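Local coordinates for protein probable ss-1,3-N-acetylglucosaminyltransferase (Staphylococcus aureus subsp. aureus N315, PDB 6H21) that is a probable glycosyltransferase with a GT-A fold, modelled here with manganese and uridine-diphosphate-N-acetylglucosamine bound, at residues N130-V141 and N212-I223. Residues are numbered along the deposited sequence; the frame is centred on the assembly and turned at random.
Sequences NNSDLIIGKYGV and NYSIKTDYEYYI
Asn212 meets Asn131 and Asp133 where the strands of 130-141 and 212-223 start to run side by side, a parallel pairing in the mixed sheet of this GT-A glycosyltransferase; with Ser214 and Lys138 it loses most surface here. Asn212 grips the turn that follows helix 119-129. Its side-chain ND2 donates to Asn131 O at 3.1 Å, in the plane of its own amide, while its backbone N reaches Asp133 OD2 at 3.2 Å on the anti side of that carboxylate. Its carbonyl O in turn accepts from Asp133 N (2.8 Å), with a weaker bond from Leu134 N. The short amide thus reaches backbone at Asn131 while the main chain of Asn212 pairs with Asp133.

Ser214, small and buried, lies against Ser132 and hydrogen-bonds through OG to Ala159 O; its backbone alternates N to Leu134 O and O to Ile136 N in regular parallel fashion. On the other side of the sheet from Ser214, Leu134 CB packs on Tyr213 CD1 and Ile136 CD1 on Ile215 CG1, while Tyr213 OH hydrogen-bonds Tyr261.

At Lys138 the pairing is interrupted, for loop 217-221 separates strand 213-216 from strand 222-225. The lysine's long aliphatic chain, CG anti to the backbone N (chi1 180°), suits this loop: CB lies 3.5 Å from Tyr219 O and CE passes Glu220 CG at 4.1 Å. NZ stays 4.6 Å from Glu220 OE2, probably a long-range attraction at most. Lys138 O receives Tyr221 N at 2.9 Å, and pairing then resumes. Tyr139 and Tyr222 form an offset edge-to-face pair, the Tyr139 edge toward the Tyr222 face, planes at 79°. The Tyr222 side chain lies about 6 Å from a bound manganese ion and from uridine-diphosphate-N-acetylglucosamine, and its OH hydrogen-bonds Asp113 OD2. Gly140 lets Glu220 lie close over its backbone, and one water bridges Glu220 OE1 to Val141 N, 2.7 Å from the latter.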
# COMPACT_ATOMS: atom_id res chain seq x y z
N ASN C 130 -17.04 2.95 -48.51
CA ASN C 130 -16.84 3.89 -47.41
C ASN C 130 -15.44 4.50 -47.46
O ASN C 130 -14.99 5.12 -46.48
CB ASN C 130 -17.10 3.22 -46.07
CG ASN C 130 -18.52 2.71 -46.00
OD1 ASN C 130 -19.45 3.51 -45.95
ND2 ASN C 130 -18.70 1.41 -46.05
N ASN C 131 -14.75 4.34 -48.60
CA ASN C 131 -13.44 4.93 -48.80
C ASN C 131 -12.53 4.59 -47.60
O ASN C 131 -11.83 5.43 -47.09
CB ASN C 131 -13.57 6.44 -49.03
CG ASN C 131 -12.25 7.10 -49.39
OD1 ASN C 131 -11.44 6.53 -50.12
ND2 ASN C 131 -12.03 8.30 -48.88
N SER C 132 -12.53 3.32 -47.19
CA SER C 132 -11.80 2.86 -45.99
C SER C 132 -10.31 2.64 -46.29
O SER C 132 -9.93 2.09 -47.32
CB SER C 132 -12.44 1.61 -45.44
OG SER C 132 -13.85 1.74 -45.40
N ASP C 133 -9.48 3.08 -45.34
CA ASP C 133 -8.05 2.76 -45.27
C ASP C 133 -7.83 1.39 -44.61
O ASP C 133 -6.87 0.71 -44.93
CB ASP C 133 -7.30 3.85 -44.52
CG ASP C 133 -7.42 5.21 -45.19
OD1 ASP C 133 -7.19 5.26 -46.41
OD2 ASP C 133 -7.76 6.18 -44.49
N LEU C 134 -8.74 1.00 -43.72
CA LEU C 134 -8.65 -0.25 -42.97
C LEU C 134 -10.05 -0.85 -42.85
O LEU C 134 -10.97 -0.15 -42.46
CB LEU C 134 -8.08 0.08 -41.59
CG LEU C 134 -7.93 -1.09 -40.61
CD1 LEU C 134 -6.92 -2.10 -41.11
CD2 LEU C 134 -7.53 -0.59 -39.23
N ILE C 135 -10.22 -2.13 -43.20
CA ILE C 135 -11.48 -2.82 -42.95
C ILE C 135 -11.20 -4.04 -42.06
O ILE C 135 -10.29 -4.84 -42.34
CB ILE C 135 -12.20 -3.19 -44.26
CG1 ILE C 135 -12.23 -2.02 -45.25
CG2 ILE C 135 -13.60 -3.72 -43.96
CD1 ILE C 135 -11.09 -2.01 -46.24
N ILE C 136 -11.97 -4.13 -40.97
CA ILE C 136 -11.83 -5.17 -39.99
C ILE C 136 -13.05 -6.06 -40.08
O ILE C 136 -14.16 -5.60 -39.87
CB ILE C 136 -11.65 -4.59 -38.58
CG1 ILE C 136 -10.59 -3.50 -38.59
CG2 ILE C 136 -11.34 -5.69 -37.58
CD1 ILE C 136 -10.56 -2.67 -37.34
N GLY C 137 -12.81 -7.33 -40.41
CA GLY C 137 -13.85 -8.36 -40.39
C GLY C 137 -13.90 -9.05 -39.05
O GLY C 137 -12.87 -9.38 -38.48
N LYS C 138 -15.11 -9.32 -38.56
CA LYS C 138 -15.33 -10.07 -37.33
C LYS C 138 -14.55 -11.39 -37.36
O LYS C 138 -14.58 -12.10 -38.36
CB LYS C 138 -16.82 -10.37 -37.17
CG LYS C 138 -17.20 -11.16 -35.93
CD LYS C 138 -18.70 -11.16 -35.70
CE LYS C 138 -19.09 -12.15 -34.64
NZ LYS C 138 -20.56 -12.19 -34.47
N TYR C 139 -13.90 -11.71 -36.24
CA TYR C 139 -13.13 -12.94 -36.08
C TYR C 139 -14.05 -14.05 -35.57
O TYR C 139 -14.97 -13.80 -34.77
CB TYR C 139 -11.95 -12.72 -35.12
CG TYR C 139 -10.99 -11.67 -35.62
CD1 TYR C 139 -10.19 -11.92 -36.72
CD2 TYR C 139 -10.90 -10.42 -35.03
CE1 TYR C 139 -9.35 -10.96 -37.24
CE2 TYR C 139 -10.05 -9.45 -35.53
CZ TYR C 139 -9.28 -9.71 -36.64
OH TYR C 139 -8.43 -8.77 -37.15
N GLY C 140 -13.84 -15.25 -36.10
CA GLY C 140 -14.29 -16.47 -35.47
C GLY C 140 -13.13 -17.21 -34.84
O GLY C 140 -11.98 -16.78 -34.93
N VAL C 141 -13.44 -18.36 -34.23
CA VAL C 141 -12.44 -19.20 -33.59
C VAL C 141 -12.72 -20.69 -33.88
O VAL C 141 -13.87 -21.13 -33.97
CB VAL C 141 -12.37 -18.90 -32.08
CG1 VAL C 141 -13.49 -19.60 -31.31
CG2 VAL C 141 -11.01 -19.28 -31.53
N ASN C 212 -9.86 6.66 -42.08
CA ASN C 212 -11.11 6.01 -42.36
C ASN C 212 -11.00 4.52 -42.04
O ASN C 212 -10.32 3.77 -42.75
CB ASN C 212 -11.50 6.21 -43.83
CG ASN C 212 -11.85 7.65 -44.14
OD1 ASN C 212 -12.04 8.46 -43.24
ND2 ASN C 212 -11.96 7.98 -45.42
N TYR C 213 -11.70 4.08 -40.98
CA TYR C 213 -11.65 2.67 -40.59
C TYR C 213 -13.07 2.11 -40.59
O TYR C 213 -14.00 2.77 -40.11
CB TYR C 213 -10.99 2.49 -39.22
CG TYR C 213 -9.99 3.53 -38.81
CD1 TYR C 213 -8.79 3.68 -39.48
CD2 TYR C 213 -10.22 4.34 -37.72
CE1 TYR C 213 -7.86 4.64 -39.09
CE2 TYR C 213 -9.32 5.30 -37.31
CZ TYR C 213 -8.12 5.43 -37.98
OH TYR C 213 -7.23 6.37 -37.57
N SER C 214 -13.22 0.89 -41.11
CA SER C 214 -14.54 0.26 -41.23
C SER C 214 -14.54 -1.11 -40.53
O SER C 214 -13.53 -1.79 -40.53
CB SER C 214 -14.94 0.18 -42.68
OG SER C 214 -14.96 1.49 -43.26
N ILE C 215 -15.70 -1.48 -39.98
CA ILE C 215 -15.88 -2.73 -39.24
C ILE C 215 -17.06 -3.47 -39.85
O ILE C 215 -18.18 -2.92 -39.90
CB ILE C 215 -16.12 -2.45 -37.74
CG1 ILE C 215 -14.92 -1.76 -37.08
CG2 ILE C 215 -16.50 -3.74 -37.01
CD1 ILE C 215 -15.26 -1.02 -35.81
N LYS C 216 -16.81 -4.71 -40.27
CA LYS C 216 -17.79 -5.53 -40.96
C LYS C 216 -18.04 -6.80 -40.13
O LYS C 216 -17.10 -7.47 -39.72
CB LYS C 216 -17.26 -5.77 -42.39
CG LYS C 216 -18.25 -6.32 -43.39
CD LYS C 216 -19.30 -5.35 -43.85
CE LYS C 216 -19.92 -5.74 -45.18
NZ LYS C 216 -20.95 -6.80 -45.01
N THR C 217 -19.32 -7.11 -39.88
CA THR C 217 -19.72 -8.06 -38.82
C THR C 217 -20.76 -9.10 -39.30
O THR C 217 -21.25 -9.88 -38.48
CB THR C 217 -20.30 -7.30 -37.62
OG1 THR C 217 -21.50 -6.63 -38.02
CG2 THR C 217 -19.34 -6.29 -37.04
N ASP C 218 -21.09 -9.12 -40.60
CA ASP C 218 -22.21 -9.92 -41.11
C ASP C 218 -21.92 -11.42 -40.94
O ASP C 218 -22.82 -12.20 -40.65
CB ASP C 218 -22.51 -9.61 -42.57
CG ASP C 218 -23.01 -8.19 -42.79
OD1 ASP C 218 -22.20 -7.25 -42.62
OD2 ASP C 218 -24.20 -8.05 -43.13
N TYR C 219 -20.65 -11.81 -41.14
CA TYR C 219 -20.19 -13.20 -40.93
C TYR C 219 -18.94 -13.19 -40.06
O TYR C 219 -18.35 -12.13 -39.81
CB TYR C 219 -19.88 -13.87 -42.28
CG TYR C 219 -21.05 -13.89 -43.23
CD1 TYR C 219 -21.31 -12.80 -44.04
CD2 TYR C 219 -21.91 -14.98 -43.30
CE1 TYR C 219 -22.39 -12.79 -44.91
CE2 TYR C 219 -23.00 -14.98 -44.15
CZ TYR C 219 -23.24 -13.88 -44.95
OH TYR C 219 -24.30 -13.84 -45.81
N GLU C 220 -18.54 -14.37 -39.58
CA GLU C 220 -17.21 -14.53 -39.01
C GLU C 220 -16.23 -14.73 -40.18
O GLU C 220 -16.06 -15.85 -40.68
CB GLU C 220 -17.18 -15.68 -38.00
CG GLU C 220 -18.05 -15.44 -36.77
CD GLU C 220 -17.95 -16.53 -35.71
OE1 GLU C 220 -17.44 -17.62 -36.01
OE2 GLU C 220 -18.38 -16.28 -34.58
N TYR C 221 -15.63 -13.63 -40.63
CA TYR C 221 -14.93 -13.57 -41.91
C TYR C 221 -13.53 -14.20 -41.81
O TYR C 221 -13.01 -14.69 -42.81
CB TYR C 221 -14.79 -12.13 -42.38
CG TYR C 221 -16.05 -11.51 -42.91
CD1 TYR C 221 -16.61 -11.95 -44.11
CD2 TYR C 221 -16.69 -10.47 -42.24
CE1 TYR C 221 -17.75 -11.37 -44.62
CE2 TYR C 221 -17.84 -9.89 -42.74
CZ TYR C 221 -18.37 -10.34 -43.93
OH TYR C 221 -19.51 -9.78 -44.44
N TYR C 222 -12.90 -14.11 -40.63
CA TYR C 222 -11.56 -14.64 -40.39
C TYR C 222 -11.60 -15.57 -39.18
O TYR C 222 -11.94 -15.12 -38.09
CB TYR C 222 -10.56 -13.50 -40.17
CG TYR C 222 -9.12 -13.94 -40.12
CD1 TYR C 222 -8.63 -14.67 -39.05
CD2 TYR C 222 -8.24 -13.62 -41.14
CE1 TYR C 222 -7.31 -15.10 -39.02
CE2 TYR C 222 -6.92 -14.02 -41.11
CZ TYR C 222 -6.45 -14.76 -40.04
OH TYR C 222 -5.15 -15.17 -40.03
N ILE C 223 -11.25 -16.84 -39.38
CA ILE C 223 -11.34 -17.86 -38.34
C ILE C 223 -9.93 -18.12 -37.79
O ILE C 223 -9.07 -18.61 -38.52
CB ILE C 223 -12.01 -19.14 -38.87
CG1 ILE C 223 -13.40 -18.85 -39.45
CG2 ILE C 223 -12.07 -20.20 -37.79
CD1 ILE C 223 -13.80 -19.77 -40.58
O HOH W 1 -16.09 -18.86 -34.03